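Local coordinates for Tp0751 (Treponema pallidum, PDB 5JK2), which mediates adhesion to extracellular matrix components and interactions with host cells through a non-canonical lipocalin fold, probably at the spirochaete's outer membrane, at residues A77-S82 with F104-T109; A84-I89 with S145-Q150; R115-V120 with R138-S143. The protein carries 1 engineered substitution. All blocks are in the same frame, centred on the assembly; numbering follows the deposited sequence.

Contact 1. Residues A77-S82 with F104-T109; sequences AEITFS and FLTRNT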
ATOM      1  N   ALA A  77      -1.849   9.974   6.497  1.00 26.67           N
ATOM      2  CA  ALA A  77      -0.647   9.170   6.299  1.00 30.48           C
ATOM      3  C   ALA A  77      -0.707   7.893   7.130  1.00 30.07           C
ATOM      4  O   ALA A  77       0.171   7.627   7.953  1.00 26.79           O
ATOM      5  CB  ALA A  77       0.591   9.977   6.649  1.00 34.28           C
ATOM      6  N   GLU A  78      -1.767   7.123   6.914  1.00 31.86           N
ATOM      7  CA  GLU A  78      -1.991   5.867   7.615  1.00 24.81           C
ATOM      8  C   GLU A  78      -2.195   4.742   6.619  1.00 26.48           C
ATOM      9  O   GLU A  78      -2.418   4.981   5.432  1.00 25.49           O
ATOM     10  CB  GLU A  78      -3.213   5.970   8.528  1.00 24.20           C
ATOM     11  CG  GLU A  78      -2.991   6.803   9.774  1.00 30.96           C
ATOM     12  CD  GLU A  78      -4.287   7.144  10.480  1.00 24.10           C
ATOM     13  OE1 GLU A  78      -5.366   6.912   9.895  1.00 25.00           O
ATOM     14  OE2 GLU A  78      -4.228   7.645  11.623  1.00 29.38           O
ATOM     15  N   ILE A  79      -2.119   3.511   7.110  1.00 28.18           N
ATOM     16  CA  ILE A  79      -2.433   2.349   6.300  1.00 24.46           C
ATOM     17  C   ILE A  79      -3.231   1.381   7.152  1.00 21.19           C
ATOM     18  O   ILE A  79      -2.725   0.836   8.134  1.00 23.13           O
ATOM     19  CB  ILE A  79      -1.171   1.667   5.748  1.00 17.93           C
ATOM     20  CG1 ILE A  79      -0.418   2.620   4.811  1.00 19.73           C
ATOM     21  CG2 ILE A  79      -1.546   0.386   5.007  1.00 17.53           C
ATOM     22  CD1 ILE A  79       0.967   2.145   4.417  1.00 29.47           C
ATOM     23  N   THR A  80      -4.488   1.187   6.774  1.00 23.87           N
ATOM     24  CA  THR A  80      -5.390   0.337   7.530  1.00 24.65           C
ATOM     25  C   THR A  80      -5.381  -1.068   6.953  1.00 20.31           C
ATOM     26  O   THR A  80      -5.544  -1.259   5.749  1.00 23.16           O
ATOM     27  CB  THR A  80      -6.833   0.892   7.526  1.00 27.86           C
ATOM     28  OG1 THR A  80      -7.512   0.475   6.336  1.00 35.66           O
ATOM     29  CG2 THR A  80      -6.830   2.415   7.609  1.00 24.34           C
ATOM     30  N   PHE A  81      -5.179  -2.043   7.833  1.00 22.69           N
ATOM     31  CA  PHE A  81      -5.134  -3.449   7.455  1.00 18.13           C
ATOM     32  C   PHE A  81      -6.376  -4.165   7.952  1.00 17.47           C
ATOM     33  O   PHE A  81      -6.636  -4.185   9.151  1.00 21.03           O
ATOM     34  CB  PHE A  81      -3.894  -4.122   8.036  1.00 22.75           C
ATOM     35  CG  PHE A  81      -2.605  -3.487   7.619  1.00 22.43           C
ATOM     36  CD1 PHE A  81      -2.179  -2.304   8.199  1.00 23.39           C
ATOM     37  CD2 PHE A  81      -1.807  -4.086   6.663  1.00 24.99           C
ATOM     38  CE1 PHE A  81      -0.987  -1.723   7.820  1.00 28.13           C
ATOM     39  CE2 PHE A  81      -0.615  -3.515   6.281  1.00 27.72           C
ATOM     40  CZ  PHE A  81      -0.202  -2.330   6.859  1.00 24.91           C
ATOM     41  N   SER A  82      -7.125  -4.771   7.034  1.00 20.07           N
ATOM     42  CA  SER A  82      -8.395  -5.405   7.377  1.00 19.25           C
ATOM     43  C   SER A  82      -8.563  -6.795   6.776  1.00 22.00           C
ATOM     44  O   SER A  82      -8.211  -7.039   5.625  1.00 24.26           O
ATOM     45  CB  SER A  82      -9.567  -4.532   6.919  1.00 19.10           C
ATOM     46  OG  SER A  82      -9.538  -3.258   7.533  1.00 24.98           O
ATOM     47  N   PHE A 104       7.402   1.455   2.571  1.00 29.03           N
ATOM     48  CA  PHE A 104       6.861   2.083   3.768  1.00 25.91           C
ATOM     49  C   PHE A 104       7.512   1.588   5.051  1.00 29.46           C
ATOM     50  O   PHE A 104       7.904   0.426   5.154  1.00 32.97           O
ATOM     51  CB  PHE A 104       5.360   1.828   3.864  1.00 32.42           C
ATOM     52  CG  PHE A 104       4.555   2.547   2.832  1.00 35.90           C
ATOM     53  CD1 PHE A 104       4.081   3.824   3.076  1.00 36.68           C
ATOM     54  CD2 PHE A 104       4.255   1.944   1.624  1.00 35.84           C
ATOM     55  CE1 PHE A 104       3.331   4.491   2.132  1.00 33.80           C
ATOM     56  CE2 PHE A 104       3.505   2.604   0.675  1.00 38.28           C
ATOM     57  CZ  PHE A 104       3.042   3.880   0.929  1.00 36.81           C
ATOM     58  N   LEU A 105       7.618   2.488   6.026  1.00 34.02           N
ATOM     59  CA  LEU A 105       7.919   2.114   7.403  1.00 37.47           C
ATOM     60  C   LEU A 105       6.775   2.632   8.257  1.00 26.61           C
ATOM     61  O   LEU A 105       6.670   3.833   8.505  1.00 26.18           O
ATOM     62  CB  LEU A 105       9.263   2.687   7.874  1.00 40.20           C
ATOM     63  CG  LEU A 105       9.825   2.229   9.232  1.00 40.87           C
ATOM     64  CD1 LEU A 105       9.133   2.916  10.405  1.00 43.49           C
ATOM     65  CD2 LEU A 105       9.751   0.712   9.394  1.00 35.61           C
ATOM     66  N   THR A 106       5.916   1.718   8.694  1.00 25.14           N
ATOM     67  CA  THR A 106       4.703   2.082   9.409  1.00 26.26           C
ATOM     68  C   THR A 106       4.769   1.615  10.858  1.00 23.97           C
ATOM     69  O   THR A 106       5.588   0.769  11.198  1.00 28.12           O
ATOM     70  CB  THR A 106       3.464   1.478   8.737  1.00 24.43           C
ATOM     71  OG1 THR A 106       3.368   0.087   9.064  1.00 29.52           O
ATOM     72  CG2 THR A 106       3.539   1.632   7.227  1.00 32.26           C
ATOM     73  N   ARG A 107       3.899   2.163  11.702  1.00 18.25           N
ATOM     74  CA  ARG A 107       3.934   1.887  13.132  1.00 18.09           C
ATOM     75  C   ARG A 107       2.535   1.799  13.724  1.00 22.36           C
ATOM     76  O   ARG A 107       1.707   2.689  13.522  1.00 28.45           O
ATOM     77  CB  ARG A 107       4.742   2.971  13.842  1.00 25.11           C
ATOM     78  CG  ARG A 107       4.582   3.013  15.356  1.00 30.67           C
ATOM     79  CD  ARG A 107       5.482   4.077  15.965  1.00 36.19           C
ATOM     80  NE  ARG A 107       5.497   5.307  15.171  1.00 38.22           N
ATOM     81  CZ  ARG A 107       4.572   6.263  15.238  1.00 31.90           C
ATOM     82  NH1 ARG A 107       4.680   7.340  14.473  1.00 32.34           N
ATOM     83  NH2 ARG A 107       3.540   6.146  16.063  1.00 29.14           N
ATOM     84  N   ASN A 108       2.284   0.723  14.465  1.00 21.42           N
ATOM     85  CA  ASN A 108       0.981   0.487  15.073  1.00 21.28           C
ATOM     86  C   ASN A 108       0.523   1.683  15.903  1.00 20.49           C
ATOM     87  O   ASN A 108       1.332   2.355  16.539  1.00 28.52           O
ATOM     88  CB  ASN A 108       1.029  -0.781  15.932  1.00 21.65           C
ATOM     89  CG  ASN A 108      -0.270  -1.042  16.667  1.00 24.95           C
ATOM     90  OD1 ASN A 108      -0.386  -0.771  17.862  1.00 27.68           O
ATOM     91  ND2 ASN A 108      -1.255  -1.578  15.957  1.00 30.16           N
ATOM     92  N   THR A 109      -0.777   1.956  15.870  1.00 22.36           N
ATOM     93  CA  THR A 109      -1.336   3.123  16.549  1.00 25.26           C
ATOM     94  C   THR A 109      -1.284   2.994  18.067  1.00 28.11           C
ATOM     95  O   THR A 109      -0.993   3.963  18.770  1.00 26.71           O
ATOM     96  CB  THR A 109      -2.799   3.366  16.132  1.00 26.70           C
ATOM     97  OG1 THR A 109      -3.563   2.170  16.324  1.00 27.47           O
ATOM     98  CG2 THR A 109      -2.876   3.779  14.676  1.00 24.70           C
TER
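Ile79 reaches across to Phe104 and Thr106 with a single atom, the terminal methyl CD1. This methyl lies over one face of the Phe104 ring, 4.0 Å from the ring centroid and 17° off the ring normal, in a CH-pi contact displaced toward the rim, near CG and CD1 of Phe104. Ile79 CD1 also meets Thr106 CG2 at 3.8 Å, so the methyl packs against both an aromatic face and an aliphatic branch. Its position follows from an extended side chain: CG1 is opposite the carbonyl carbon (chi1 -63°), and CD1 continues the chain in the anti direction. On Thr106, a chi1 of 77° places CG2 beside the backbone N, from where it meets the isoleucine methyl, and sends OG1 to another partner, the backbone O of Arg116, which satisfies the hydroxyl within the buried interior. No hydrogen bond joins the two segments; the contact is apolar. Strands 78-83 and 101-108 are not neighbours in the sheet, because strand 86-98 runs between them, and the side chains meet across the inside of the barrel. Phe72 of strand 69-73 also touches Ile79, while Leu118 and Val120 of strand 115-122 pack on Phe104.

Contact 2. Residues A84-I89 with S145-Q150; sequences ASVQEI and SMWDGQ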
ATOM      1  N   ALA A  84     -11.867  -9.122   7.870  1.00 25.67           N
ATOM      2  CA  ALA A  84     -12.982  -9.495   8.738  1.00 18.87           C
ATOM      3  C   ALA A  84     -12.756  -8.994  10.171  1.00 18.92           C
ATOM      4  O   ALA A  84     -12.723  -7.787  10.408  1.00 22.27           O
ATOM      5  CB  ALA A  84     -13.191 -11.011   8.710  1.00 22.58           C
ATOM      6  N   SER A  85     -12.601  -9.914  11.121  1.00 37.04           N
ATOM      7  CA  SER A  85     -12.359  -9.554  12.519  1.00 31.64           C
ATOM      8  C   SER A  85     -11.090  -8.731  12.666  1.00 26.52           C
ATOM      9  O   SER A  85     -10.996  -7.862  13.534  1.00 23.43           O
ATOM     10  CB  SER A  85     -12.260 -10.810  13.390  1.00 36.63           C
ATOM     11  OG  SER A  85     -11.287 -11.709  12.886  1.00 19.30           O
ATOM     12  N   VAL A  86     -10.110  -9.023  11.821  1.00 30.73           N
ATOM     13  CA  VAL A  86      -8.872  -8.265  11.804  1.00 26.19           C
ATOM     14  C   VAL A  86      -9.105  -6.862  11.268  1.00 25.35           C
ATOM     15  O   VAL A  86      -9.584  -6.687  10.150  1.00 29.08           O
ATOM     16  CB  VAL A  86      -7.804  -8.953  10.940  1.00 29.09           C
ATOM     17  CG1 VAL A  86      -6.588  -8.048  10.784  1.00 22.19           C
ATOM     18  CG2 VAL A  86      -7.411 -10.287  11.544  1.00 34.64           C
ATOM     19  N   GLN A  87      -8.752  -5.867  12.072  1.00 27.78           N
ATOM     20  CA  GLN A  87      -8.725  -4.486  11.618  1.00 24.16           C
ATOM     21  C   GLN A  87      -7.696  -3.752  12.460  1.00 20.31           C
ATOM     22  O   GLN A  87      -7.643  -3.925  13.677  1.00 24.32           O
ATOM     23  CB  GLN A  87     -10.109  -3.823  11.706  1.00 26.43           C
ATOM     24  CG  GLN A  87     -10.618  -3.528  13.114  1.00 33.14           C
ATOM     25  CD  GLN A  87     -11.901  -2.701  13.126  1.00 32.10           C
ATOM     26  OE1 GLN A  87     -12.154  -1.952  14.074  1.00 28.20           O
ATOM     27  NE2 GLN A  87     -12.717  -2.838  12.081  1.00 35.96           N
ATOM     28  N   GLU A  88      -6.857  -2.960  11.803  1.00 24.45           N
ATOM     29  CA  GLU A  88      -5.762  -2.286  12.482  1.00 21.69           C
ATOM     30  C   GLU A  88      -5.137  -1.231  11.581  1.00 18.15           C
ATOM     31  O   GLU A  88      -5.244  -1.304  10.358  1.00 17.20           O
ATOM     32  CB  GLU A  88      -4.707  -3.302  12.918  1.00 28.12           C
ATOM     33  CG  GLU A  88      -4.123  -4.111  11.767  1.00 20.18           C
ATOM     34  CD  GLU A  88      -3.470  -5.400  12.224  1.00 25.80           C
ATOM     35  OE1 GLU A  88      -4.001  -6.049  13.151  1.00 28.62           O
ATOM     36  OE2 GLU A  88      -2.424  -5.770  11.649  1.00 32.68           O
ATOM     37  N   ILE A  89      -4.490  -0.247  12.199  1.00 20.64           N
ATOM     38  CA  ILE A  89      -3.895   0.869  11.477  1.00 18.33           C
ATOM     39  C   ILE A  89      -2.438   1.048  11.860  1.00 15.69           C
ATOM     40  O   ILE A  89      -2.066   0.851  13.017  1.00 19.13           O
ATOM     41  CB  ILE A  89      -4.635   2.187  11.761  1.00 24.62           C
ATOM     42  CG1 ILE A  89      -6.138   2.018  11.520  1.00 28.13           C
ATOM     43  CG2 ILE A  89      -4.060   3.308  10.899  1.00 21.90           C
ATOM     44  CD1 ILE A  89      -6.977   3.231  11.878  1.00 24.20           C
ATOM     45  N   SER A 145       3.666 -13.177   4.956  1.00 46.75           N
ATOM     46  CA  SER A 145       2.587 -12.518   5.683  1.00 34.59           C
ATOM     47  C   SER A 145       1.235 -12.834   5.066  1.00 29.77           C
ATOM     48  O   SER A 145       1.153 -13.268   3.919  1.00 26.31           O
ATOM     49  CB  SER A 145       2.813 -11.005   5.704  1.00 32.32           C
ATOM     50  OG  SER A 145       1.738 -10.336   6.337  1.00 43.71           O
ATOM     51  N   MET A 146       0.175 -12.618   5.839  1.00 39.41           N
ATOM     52  CA  MET A 146      -1.181 -12.790   5.336  1.00 34.44           C
ATOM     53  C   MET A 146      -1.521 -11.676   4.354  1.00 25.73           C
ATOM     54  O   MET A 146      -2.450 -11.793   3.557  1.00 25.33           O
ATOM     55  CB  MET A 146      -2.188 -12.799   6.489  1.00 35.64           C
ATOM     56  CG  MET A 146      -2.278 -11.484   7.251  1.00 28.98           C
ATOM     57  SD  MET A 146      -3.361 -11.562   8.688  1.00 24.12           S
ATOM     58  CE  MET A 146      -4.872 -12.151   7.952  1.00 22.61           C
ATOM     59  N   TRP A 147      -0.751 -10.595   4.422  1.00 28.39           N
ATOM     60  CA  TRP A 147      -0.972  -9.428   3.580  1.00 26.24           C
ATOM     61  C   TRP A 147      -0.217  -9.531   2.259  1.00 29.66           C
ATOM     62  O   TRP A 147      -0.528  -8.820   1.305  1.00 31.84           O
ATOM     63  CB  TRP A 147      -0.554  -8.160   4.327  1.00 32.28           C
ATOM     64  CG  TRP A 147      -1.146  -8.066   5.700  1.00 30.05           C
ATOM     65  CD1 TRP A 147      -0.483  -8.157   6.886  1.00 27.80           C
ATOM     66  CD2 TRP A 147      -2.528  -7.880   6.026  1.00 23.37           C
ATOM     67  NE1 TRP A 147      -1.364  -8.031   7.932  1.00 18.13           N
ATOM     68  CE2 TRP A 147      -2.627  -7.861   7.429  1.00 17.93           C
ATOM     69  CE3 TRP A 147      -3.690  -7.725   5.267  1.00 23.20           C
ATOM     70  CZ2 TRP A 147      -3.839  -7.695   8.088  1.00 20.15           C
ATOM     71  CZ3 TRP A 147      -4.892  -7.558   5.924  1.00 18.43           C
ATOM     72  CH2 TRP A 147      -4.958  -7.544   7.318  1.00 19.42           C
ATOM     73  N   ASP A 148       0.776 -10.415   2.207  1.00 33.48           N
ATOM     74  CA  ASP A 148       1.522 -10.658   0.977  1.00 23.38           C
ATOM     75  C   ASP A 148       0.596 -11.118  -0.136  1.00 21.84           C
ATOM     76  O   ASP A 148      -0.262 -11.972   0.075  1.00 27.21           O
ATOM     77  CB  ASP A 148       2.613 -11.706   1.197  1.00 30.28           C
ATOM     78  CG  ASP A 148       3.837 -11.143   1.886  1.00 30.39           C
ATOM     79  OD1 ASP A 148       3.724 -10.084   2.533  1.00 32.43           O
ATOM     80  OD2 ASP A 148       4.913 -11.767   1.779  1.00 34.31           O
ATOM     81  N   GLY A 149       0.775 -10.544  -1.321  1.00 24.62           N
ATOM     82  CA  GLY A 149       0.008 -10.948  -2.484  1.00 30.39           C
ATOM     83  C   GLY A 149      -0.294  -9.798  -3.419  1.00 25.15           C
ATOM     84  O   GLY A 149       0.161  -8.674  -3.212  1.00 23.99           O
ATOM     85  N   GLN A 150      -1.071 -10.091  -4.455  1.00 21.50           N
ATOM     86  CA  GLN A 150      -1.451  -9.094  -5.440  1.00 22.68           C
ATOM     87  C   GLN A 150      -2.711  -8.370  -4.981  1.00 27.65           C
ATOM     88  O   GLN A 150      -3.611  -8.988  -4.413  1.00 27.41           O
ATOM     89  CB  GLN A 150      -1.679  -9.752  -6.801  1.00 28.23           C
ATOM     90  CG  GLN A 150      -1.846  -8.774  -7.946  1.00 26.57           C
ATOM     91  CD  GLN A 150      -2.345  -9.440  -9.210  1.00 25.28           C
ATOM     92  OE1 GLN A 150      -2.811 -10.577  -9.188  1.00 37.13           O
ATOM     93  NE2 GLN A 150      -2.246  -8.731 -10.324  1.00 29.56           N
TER
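The indole of Trp147 meets Val86 at the edge of its six-membered ring and near its plane: Val86 CG1 is 3.9 Å from CH2 and equally close to CZ2. One face of the indole is covered from within its own segment by Met146, whose CG stands 3.5 Å above the plane, offset toward the rim. On the opposite face from Met146 lies Phe81 of strand 78-83, in an edge-to-face ring contact. Glu88 approaches the same benzenoid part of the indole obliquely, with Glu88 OE2 4.3 Å from Trp147 CZ2; this is packing, since the carboxylate has its salt bridge with Arg116.

The two side chains of the main contact come from opposite directions. In Val86, CG1 lies opposite the backbone N (chi1 172°) and is the branch that does the touching. Trp147 sends its ring out from a turn held by Ser145, whose OG accepts the Trp147 backbone N-H at 3.2 Å. That bond is nearly straight, with an N-H...O angle of 173°, and is backed by a weak backbone bond from Asp148 N to Ser145 O. No hydrogen bond crosses between the segments, so a hydrophobic edge contact next to a charged group joins them.

Ala132 and Pro68 also pack on Trp147, leaving the indole buried although Val86 is partly exposed. Ser145 to Trp147 form an ST turn. The loop before the last strand, 149-153, thus sends its indole toward the start of strand 86-98, in a partly buried contact of the antiparallel barrel, consistent with the lipocalin (calycin) fold.

Contact 3. Residues R115-V120 with R138-S143; sequences RRRLEV and RLKIGS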
ATOM      1  N   ARG A 115       5.720  -2.489  14.621  1.00 20.37           N
ATOM      2  CA  ARG A 115       5.798  -1.730  13.388  1.00 22.49           C
ATOM      3  C   ARG A 115       5.664  -2.696  12.219  1.00 21.58           C
ATOM      4  O   ARG A 115       5.557  -3.901  12.425  1.00 33.89           O
ATOM      5  CB  ARG A 115       7.116  -0.956  13.336  1.00 32.20           C
ATOM      6  CG  ARG A 115       7.337  -0.091  14.569  1.00 32.75           C
ATOM      7  CD  ARG A 115       8.162   1.149  14.275  1.00 34.04           C
ATOM      8  NE  ARG A 115       9.509   0.824  13.820  1.00 52.81           N
ATOM      9  CZ  ARG A 115      10.448   1.728  13.561  1.00 49.21           C
ATOM     10  NH1 ARG A 115      11.647   1.339  13.150  1.00 44.89           N
ATOM     11  NH2 ARG A 115      10.192   3.021  13.710  1.00 47.63           N
ATOM     12  N   ARG A 116       5.661  -2.175  10.997  1.00 23.68           N
ATOM     13  CA  ARG A 116       5.466  -3.017   9.823  1.00 27.14           C
ATOM     14  C   ARG A 116       6.084  -2.401   8.570  1.00 30.59           C
ATOM     15  O   ARG A 116       5.781  -1.263   8.213  1.00 28.35           O
ATOM     16  CB  ARG A 116       3.973  -3.268   9.606  1.00 25.02           C
ATOM     17  CG  ARG A 116       3.650  -4.226   8.472  1.00 21.26           C
ATOM     18  CD  ARG A 116       2.189  -4.627   8.490  1.00 25.53           C
ATOM     19  NE  ARG A 116       1.891  -5.530   9.597  1.00 22.44           N
ATOM     20  CZ  ARG A 116       0.666  -5.834  10.010  1.00 19.25           C
ATOM     21  NH1 ARG A 116      -0.393  -5.306   9.411  1.00 21.24           N
ATOM     22  NH2 ARG A 116       0.497  -6.667  11.026  1.00 23.82           N
ATOM     23  N   ARG A 117       6.952  -3.165   7.911  1.00 27.41           N
ATOM     24  CA  ARG A 117       7.577  -2.738   6.663  1.00 22.31           C
ATOM     25  C   ARG A 117       6.796  -3.250   5.465  1.00 22.14           C
ATOM     26  O   ARG A 117       6.357  -4.398   5.447  1.00 24.65           O
ATOM     27  CB  ARG A 117       9.019  -3.231   6.586  1.00 31.99           C
ATOM     28  CG  ARG A 117       9.913  -2.615   7.636  1.00 44.02           C
ATOM     29  CD  ARG A 117      11.381  -2.930   7.399  1.00 52.43           C
ATOM     30  NE  ARG A 117      12.249  -1.982   8.094  1.00 65.32           N
ATOM     31  CZ  ARG A 117      12.471  -1.987   9.406  1.00 69.61           C
ATOM     32  NH1 ARG A 117      13.275  -1.080   9.945  1.00 72.61           N
ATOM     33  NH2 ARG A 117      11.890  -2.893  10.183  1.00 67.02           N
ATOM     34  N   LEU A 118       6.643  -2.392   4.463  1.00 26.15           N
ATOM     35  CA  LEU A 118       5.859  -2.716   3.282  1.00 31.76           C
ATOM     36  C   LEU A 118       6.678  -2.508   2.017  1.00 28.50           C
ATOM     37  O   LEU A 118       7.513  -1.608   1.946  1.00 28.41           O
ATOM     38  CB  LEU A 118       4.590  -1.857   3.235  1.00 38.49           C
ATOM     39  CG  LEU A 118       3.254  -2.602   3.152  1.00 37.93           C
ATOM     40  CD1 LEU A 118       3.028  -3.434   4.403  1.00 37.80           C
ATOM     41  CD2 LEU A 118       2.106  -1.628   2.941  1.00 28.36           C
ATOM     42  N   GLU A 119       6.430  -3.353   1.023  1.00 30.49           N
ATOM     43  CA  GLU A 119       7.102  -3.254  -0.266  1.00 30.44           C
ATOM     44  C   GLU A 119       6.077  -3.278  -1.390  1.00 30.31           C
ATOM     45  O   GLU A 119       5.868  -4.303  -2.039  1.00 31.59           O
ATOM     46  CB  GLU A 119       8.106  -4.391  -0.437  1.00 39.80           C
ATOM     47  CG  GLU A 119       9.226  -4.391   0.593  1.00 41.80           C
ATOM     48  CD  GLU A 119      10.176  -3.216   0.437  1.00 38.86           C
ATOM     49  OE1 GLU A 119      10.150  -2.559  -0.625  1.00 44.23           O
ATOM     50  OE2 GLU A 119      10.950  -2.950   1.381  1.00 38.03           O
ATOM     51  N   VAL A 120       5.439  -2.134  -1.612  1.00 42.65           N
ATOM     52  CA  VAL A 120       4.395  -2.011  -2.621  1.00 39.34           C
ATOM     53  C   VAL A 120       4.981  -1.818  -4.015  1.00 47.18           C
ATOM     54  O   VAL A 120       5.494  -0.745  -4.339  1.00 46.72           O
ATOM     55  CB  VAL A 120       3.459  -0.831  -2.317  1.00 32.99           C
ATOM     56  CG1 VAL A 120       2.318  -0.794  -3.318  1.00 40.22           C
ATOM     57  CG2 VAL A 120       2.933  -0.927  -0.893  1.00 32.66           C
ATOM     58  N   ARG A 138      12.622  -4.304  18.214  1.00 33.69           N
ATOM     59  CA  ARG A 138      13.460  -3.591  17.241  1.00 32.10           C
ATOM     60  C   ARG A 138      14.148  -4.417  16.138  1.00 32.64           C
ATOM     61  O   ARG A 138      14.773  -3.832  15.248  1.00 34.79           O
ATOM     62  CB  ARG A 138      14.543  -2.800  17.978  1.00 28.68           C
ATOM     63  CG  ARG A 138      14.253  -1.302  18.090  1.00 32.13           C
ATOM     64  CD  ARG A 138      15.375  -0.410  17.499  1.00 30.33           C
ATOM     65  NE  ARG A 138      15.122   0.348  16.244  1.00 34.74           N
ATOM     66  CZ  ARG A 138      14.446  -0.064  15.159  1.00 29.84           C
ATOM     67  NH1 ARG A 138      14.323   0.743  14.100  1.00 33.60           N
ATOM     68  NH2 ARG A 138      13.884  -1.260  15.102  1.00 32.01           N
ATOM     69  N   LEU A 139      14.073  -5.746  16.184  1.00 34.41           N
ATOM     70  CA  LEU A 139      14.593  -6.565  15.077  1.00 32.70           C
ATOM     71  C   LEU A 139      13.453  -7.043  14.174  1.00 28.42           C
ATOM     72  O   LEU A 139      12.455  -7.581  14.658  1.00 32.36           O
ATOM     73  CB  LEU A 139      15.384  -7.786  15.574  1.00 33.21           C
ATOM     74  CG  LEU A 139      16.060  -8.584  14.444  1.00 27.86           C
ATOM     75  CD1 LEU A 139      17.063  -7.722  13.685  1.00 24.62           C
ATOM     76  CD2 LEU A 139      16.731  -9.835  14.984  1.00 31.26           C
ATOM     77  N   LYS A 140      13.619  -6.868  12.864  1.00 27.88           N
ATOM     78  CA  LYS A 140      12.582  -7.215  11.901  1.00 27.88           C
ATOM     79  C   LYS A 140      12.537  -8.727  11.693  1.00 27.88           C
ATOM     80  O   LYS A 140      13.572  -9.369  11.533  1.00 34.69           O
ATOM     81  CB  LYS A 140      12.822  -6.488  10.573  1.00 26.13           C
ATOM     82  CG  LYS A 140      13.285  -7.364   9.409  1.00 32.18           C
ATOM     83  CD  LYS A 140      13.279  -6.565   8.117  1.00 32.86           C
ATOM     84  CE  LYS A 140      13.747  -7.396   6.917  1.00 24.61           C
ATOM     85  NZ  LYS A 140      13.423  -6.751   5.611  1.00 30.09           N
ATOM     86  N   ILE A 141      11.330  -9.283  11.688  1.00 28.73           N
ATOM     87  CA  ILE A 141      11.124 -10.726  11.597  1.00 27.88           C
ATOM     88  C   ILE A 141      10.196 -11.008  10.410  1.00 29.31           C
ATOM     89  O   ILE A 141       9.031 -10.623  10.439  1.00 29.01           O
ATOM     90  CB  ILE A 141      10.531 -11.275  12.920  1.00 18.51           C
ATOM     91  CG1 ILE A 141      11.440 -10.931  14.112  1.00 19.60           C
ATOM     92  CG2 ILE A 141      10.335 -12.778  12.854  1.00 24.97           C
ATOM     93  CD1 ILE A 141      10.730 -10.267  15.274  1.00 17.88           C
ATOM     94  N   GLY A 142      10.704 -11.702   9.388  1.00 44.46           N
ATOM     95  CA  GLY A 142      10.121 -11.637   8.055  1.00 38.19           C
ATOM     96  C   GLY A 142       9.857 -12.963   7.362  1.00 48.84           C
ATOM     97  O   GLY A 142      10.485 -13.280   6.350  1.00 48.21           O
ATOM     98  N   SER A 143       8.939 -13.754   7.915  1.00 60.22           N
ATOM     99  CA  SER A 143       8.352 -14.872   7.169  1.00 61.14           C
ATOM    100  C   SER A 143       7.247 -14.314   6.245  1.00 57.49           C
ATOM    101  O   SER A 143       7.023 -13.101   6.213  1.00 48.25           O
ATOM    102  CB  SER A 143       7.799 -15.969   8.104  1.00 62.07           C
ATOM    103  OG  SER A 143       6.794 -15.509   8.985  1.00 62.67           O
TER
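Arg117 and Lys140 form the close-packed side of this contact. Arg117 NH2 lies 3.7 Å from Lys140 CB, and the aliphatic parts of the two chains come together at 4.2 Å between Arg117 CD and Lys140 CD. They cross at about a right angle. Arg117 is extended from CG to NE (chi2 -170°, chi3 160°), which carries its guanidinium past the lysine's CD to its CB.

At the other pair, Arg115 NH1 and Arg138 NH1 are modelled 2.9 Å apart. Both are donors, so no hydrogen bond links them, and so short a separation is doubtful in detail. The guanidinium planes stand 85° apart, nearly perpendicular. Arg138 is bent at both chi2 and chi3, and its loop is exposed.

The loose side is this loop, which follows strand 127-135 without regular structure; Arg138 and Lys140 are both on the surface. Asp135 lies among the arginines: its OD2 forms a salt bridge with Arg117 NH2, and long, weak ion pairs reach it from Arg115 NE and Arg138 NH2. Three guanidinium groups thus gather near one carboxylate, which would partly offset their charge. With no hydrogen bond between the segments, the chemistry is consistent with a predominantly basic surface patch where the loop rests on strand 115-122 through the Arg117-Lys140 packing, the Asp135 carboxylate being a firm partner of Arg117 but only a weak one of the other two arginines.

The three contacts lie close together in one barrel, with centres about 11 Å apart for contacts 1 and 2, about 12 Å for 1 and 3, and about 14 Å for 2 and 3. Adjacent strands tie them directly: Phe81 N of contact 1 is 2.6 Å from Glu88 O of contact 2, and Phe104 N of contact 1 is 3.1 Å from Leu118 O of contact 3, both probable hydrogen bonds. Arg116, on the strand of contact 3, points into the barrel, where its NH1 is 3.1 Å from Glu88 OE2 and its guanidinium makes a cation-pi contact with Phe81. Contact 1 is buried inside the barrel, contact 2 is partly buried beside it, and contact 3 lies on the surface.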